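Local coordinates for DUF4136 domain-containing protein (PDB 4F54) that is of unknown function but belongs to the DUF4136 family of the TolB_N clan and is probably a lipoprotein in its natural form, at residues E59-L62 with A63-E67; R177-A180 with I181-V184. All blocks are in the same frame, centred on the assembly; numbering follows the deposited sequence.

Contact 1: E59-L62 with A63-E67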
# COMPACT_ATOMS: atom_id res chain seq x y z
N GLU A 59 -14.24 -1.92 -0.55
CA GLU A 59 -14.33 -3.35 -0.18
C GLU A 59 -13.77 -4.24 -1.29
O GLU A 59 -13.06 -5.20 -0.95
CB GLU A 59 -15.75 -3.72 0.15
CG GLU A 59 -16.16 -3.11 1.48
CD GLU A 59 -17.66 -3.17 1.73
OE1 GLU A 59 -18.38 -3.81 0.92
OE2 GLU A 59 -18.11 -2.57 2.74
N GLN A 60 -14.06 -3.92 -2.56
CA GLN A 60 -13.59 -4.75 -3.68
C GLN A 60 -12.06 -4.65 -3.86
O GLN A 60 -11.40 -5.65 -4.16
CB GLN A 60 -14.28 -4.39 -5.01
CG GLN A 60 -15.79 -4.58 -5.07
CD GLN A 60 -16.46 -3.76 -6.21
OE1 GLN A 60 -15.81 -3.26 -7.15
NE2 GLN A 60 -17.78 -3.59 -6.10
N ILE A 61 -11.51 -3.46 -3.62
CA ILE A 61 -10.08 -3.27 -3.70
C ILE A 61 -9.37 -4.08 -2.60
O ILE A 61 -8.42 -4.81 -2.86
CB ILE A 61 -9.71 -1.80 -3.62
CG1 ILE A 61 -10.24 -1.09 -4.89
CG2 ILE A 61 -8.19 -1.63 -3.39
CD1 ILE A 61 -10.18 0.40 -4.76
N LEU A 62 -9.83 -3.95 -1.37
CA LEU A 62 -9.29 -4.76 -0.26
C LEU A 62 -9.44 -6.27 -0.53
O LEU A 62 -8.50 -7.04 -0.30
CB LEU A 62 -9.95 -4.35 1.06
CG LEU A 62 -9.69 -2.90 1.49
CD1 LEU A 62 -10.55 -2.51 2.68
CD2 LEU A 62 -8.17 -2.78 1.78
N ALA A 63 -10.59 -6.67 -1.10
CA ALA A 63 -10.77 -8.10 -1.45
C ALA A 63 -9.73 -8.55 -2.49
O ALA A 63 -9.25 -9.72 -2.42
CB ALA A 63 -12.21 -8.37 -1.94
N ALA A 64 -9.35 -7.66 -3.41
CA ALA A 64 -8.33 -8.00 -4.45
C ALA A 64 -6.96 -8.26 -3.79
O ALA A 64 -6.27 -9.20 -4.17
CB ALA A 64 -8.24 -6.94 -5.56
N TYR A 65 -6.59 -7.46 -2.79
CA TYR A 65 -5.34 -7.72 -1.99
C TYR A 65 -5.44 -9.08 -1.33
O TYR A 65 -4.50 -9.88 -1.40
CB TYR A 65 -5.09 -6.61 -0.96
CG TYR A 65 -4.48 -5.37 -1.67
CD1 TYR A 65 -3.17 -5.41 -2.16
CD2 TYR A 65 -5.22 -4.22 -1.90
CE1 TYR A 65 -2.61 -4.34 -2.88
CE2 TYR A 65 -4.66 -3.15 -2.58
CZ TYR A 65 -3.35 -3.21 -3.06
OH TYR A 65 -2.80 -2.14 -3.76
N THR A 66 -6.55 -9.32 -0.64
CA THR A 66 -6.76 -10.61 0.03
C THR A 66 -6.62 -11.80 -0.88
O THR A 66 -5.88 -12.74 -0.58
CB THR A 66 -8.10 -10.59 0.78
OG1 THR A 66 -8.01 -9.62 1.82
CG2 THR A 66 -8.42 -12.01 1.35
N GLU A 67 -7.33 -11.76 -2.00
CA GLU A 67 -7.28 -12.85 -2.99
C GLU A 67 -5.86 -13.04 -3.55
O GLU A 67 -5.36 -14.13 -3.67
CB GLU A 67 -8.29 -12.57 -4.10
CG GLU A 67 -9.71 -12.70 -3.57
CD GLU A 67 -10.76 -12.03 -4.44
OE1 GLU A 67 -10.51 -11.83 -5.65
OE2 GLU A 67 -11.82 -11.66 -3.88
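I61 and Y65 stand side by side and point the same way, one turn apart on helix 56-70, an alpha-helix that packs against the mixed beta-sheet of this DUF4136 domain. The apolar touch between them is made by the short branch of isoleucine, whose CG2 lies 3.9 Å from CE2 of the Y65 ring. CG2 is there because it sits anti to the backbone N of I61, while CG1 swings beside that N (chi1 -67°), leaving CG2, not CD1, to meet the tyrosine. The ring of Y65 leans back over the preceding turn: its CD2 comes within 3.4 Å of the carbonyl O of I61, approached obliquely, and the CA of L62 lies at its edge, near the ring plane. Its hydroxyl reaches beyond the helix to a hydrogen bond with OG1 of T142 on strand 139-146, while the Y65 side chain also touches L37 of strand 34-37. Replacing Y65 with alanine is likely to open a gap beside I61 CG2 and leave the T142 hydroxyl without this partner. The L62 side chain packs on L37, D39 and I41. Beneath these side chains runs the regular i to i+4 ladder, in which A63 N bonds to E59 O, A64 N to Q60 O and Y65 N to I61 O. The I61 carbonyl also receives a weak bond from A64 N. The straightest rung joins T66 N to L62 O, 3.0 Å long with an angle of 172° at the hydrogen.

Contact 2: R177-A180 with I181-V184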
# COMPACT_ATOMS: atom_id res chain seq x y z
N ARG A 177 -14.94 0.15 -16.18
CA ARG A 177 -14.18 -1.06 -15.94
C ARG A 177 -13.71 -0.95 -14.48
O ARG A 177 -13.72 0.13 -13.87
CB ARG A 177 -13.03 -1.16 -16.92
CG ARG A 177 -13.49 -1.33 -18.36
CD ARG A 177 -12.31 -1.34 -19.31
NE ARG A 177 -11.42 -2.46 -19.01
CZ ARG A 177 -10.17 -2.58 -19.44
NH1 ARG A 177 -9.62 -1.64 -20.20
NH2 ARG A 177 -9.46 -3.64 -19.08
N THR A 178 -13.33 -2.06 -13.88
CA THR A 178 -12.99 -1.96 -12.47
C THR A 178 -11.49 -1.65 -12.40
O THR A 178 -10.74 -2.52 -11.98
CB THR A 178 -13.33 -3.29 -11.74
OG1 THR A 178 -12.71 -4.41 -12.42
CG2 THR A 178 -14.86 -3.49 -11.70
N LEU A 179 -11.03 -0.48 -12.91
CA LEU A 179 -9.58 -0.38 -13.22
C LEU A 179 -8.69 -0.52 -11.97
O LEU A 179 -7.59 -1.05 -12.06
CB LEU A 179 -9.19 0.89 -14.01
CG LEU A 179 -9.61 0.96 -15.51
CD1 LEU A 179 -9.08 2.27 -16.09
CD2 LEU A 179 -9.17 -0.23 -16.35
N ALA A 180 -9.13 0.00 -10.82
CA ALA A 180 -8.32 -0.17 -9.61
C ALA A 180 -8.02 -1.68 -9.35
O ALA A 180 -6.91 -2.02 -8.91
CB ALA A 180 -9.00 0.39 -8.39
N ILE A 181 -9.03 -2.54 -9.52
CA ILE A 181 -8.83 -3.97 -9.25
C ILE A 181 -7.83 -4.57 -10.25
O ILE A 181 -6.98 -5.40 -9.88
CB ILE A 181 -10.17 -4.75 -9.22
CG1 ILE A 181 -10.89 -4.49 -7.88
CG2 ILE A 181 -9.97 -6.25 -9.45
CD1 ILE A 181 -12.40 -4.54 -7.99
N GLU A 182 -7.95 -4.17 -11.51
CA GLU A 182 -7.03 -4.63 -12.55
C GLU A 182 -5.58 -4.17 -12.25
O GLU A 182 -4.61 -4.95 -12.43
CB GLU A 182 -7.50 -4.18 -13.94
CG GLU A 182 -8.83 -4.79 -14.38
CD GLU A 182 -9.36 -4.20 -15.69
OE1 GLU A 182 -8.60 -3.51 -16.38
OE2 GLU A 182 -10.54 -4.43 -16.02
N ALA A 183 -5.45 -2.96 -11.74
CA ALA A 183 -4.13 -2.43 -11.31
C ALA A 183 -3.56 -3.20 -10.10
O ALA A 183 -2.38 -3.58 -10.11
CB ALA A 183 -4.17 -0.92 -11.04
N VAL A 184 -4.40 -3.51 -9.09
CA VAL A 184 -3.96 -4.34 -7.98
C VAL A 184 -3.47 -5.68 -8.51
O VAL A 184 -2.37 -6.11 -8.17
CB VAL A 184 -5.04 -4.45 -6.86
CG1 VAL A 184 -4.66 -5.50 -5.82
CG2 VAL A 184 -5.31 -3.10 -6.22
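The carbonyl of T178 opens helix 179-189, accepting E182 N at 3.3 Å in its own carbonyl plane and I181 N through a weak bond, before A183 N to L179 O and V184 N to A180 O continue the alpha-helical pattern. T178 is the N-cap residue and the centre of an inverse gamma turn, closed by a weak bond from L179 N to R177 O, but its side chain makes no capping bond. The principal polar side-chain contact is instead a salt bridge between R177, just ahead of the helix, and E182 in its first turn. R177 NH2 lies 2.8 Å from E182 OE1, with OE2 farther off at 3.3 Å, so the approach is unequal. The two side chains cross at about a right angle, and guanidinium and carboxylate are turned 46° against each other, far from a coplanar two-pronged pairing. A bend at chi3 (61°) brings the arginine round to the glutamate, which meets it with a chain extended beyond CG. L179 packs on the arginine, its CD2 over the centre of one guanidinium face, 4.0 Å above the plane. T178 CB and I181 CD1 come to 4.1 Å in the conformer given for I181. N16 touches both R177 and L179, and Y17 touches E182. The arginine is exposed and poorly ordered, and the glutamate has a second conformer, so the ion pair is probably mobile; when formed, it would partly balance the two charges, and the carboxylate near the helix start is likely to be favourable to the helix dipole.

Contact 1 lies on helix 56-70 and contact 2 opens helix 179-189; far apart in sequence, they sit on the same side of the chain's centre, with their own centres about 11 Å apart. Direct packing joins them. I61 CD1 meets A180 CB at 3.8 Å, and Q60 CB meets I181 CD1 at 3.5 Å in the conformer given for I181. One turn further along each helix, V184 fits against both A64 and Y65, its CG2 3.6 Å from the Y65 OH. The same stretch of helix 179-189 touches L165 of strand 159-166 through A183 and V184, so the two helices are packed together against the sheet. The R177-E182 ion pair belongs to the other, more exposed part of contact 2.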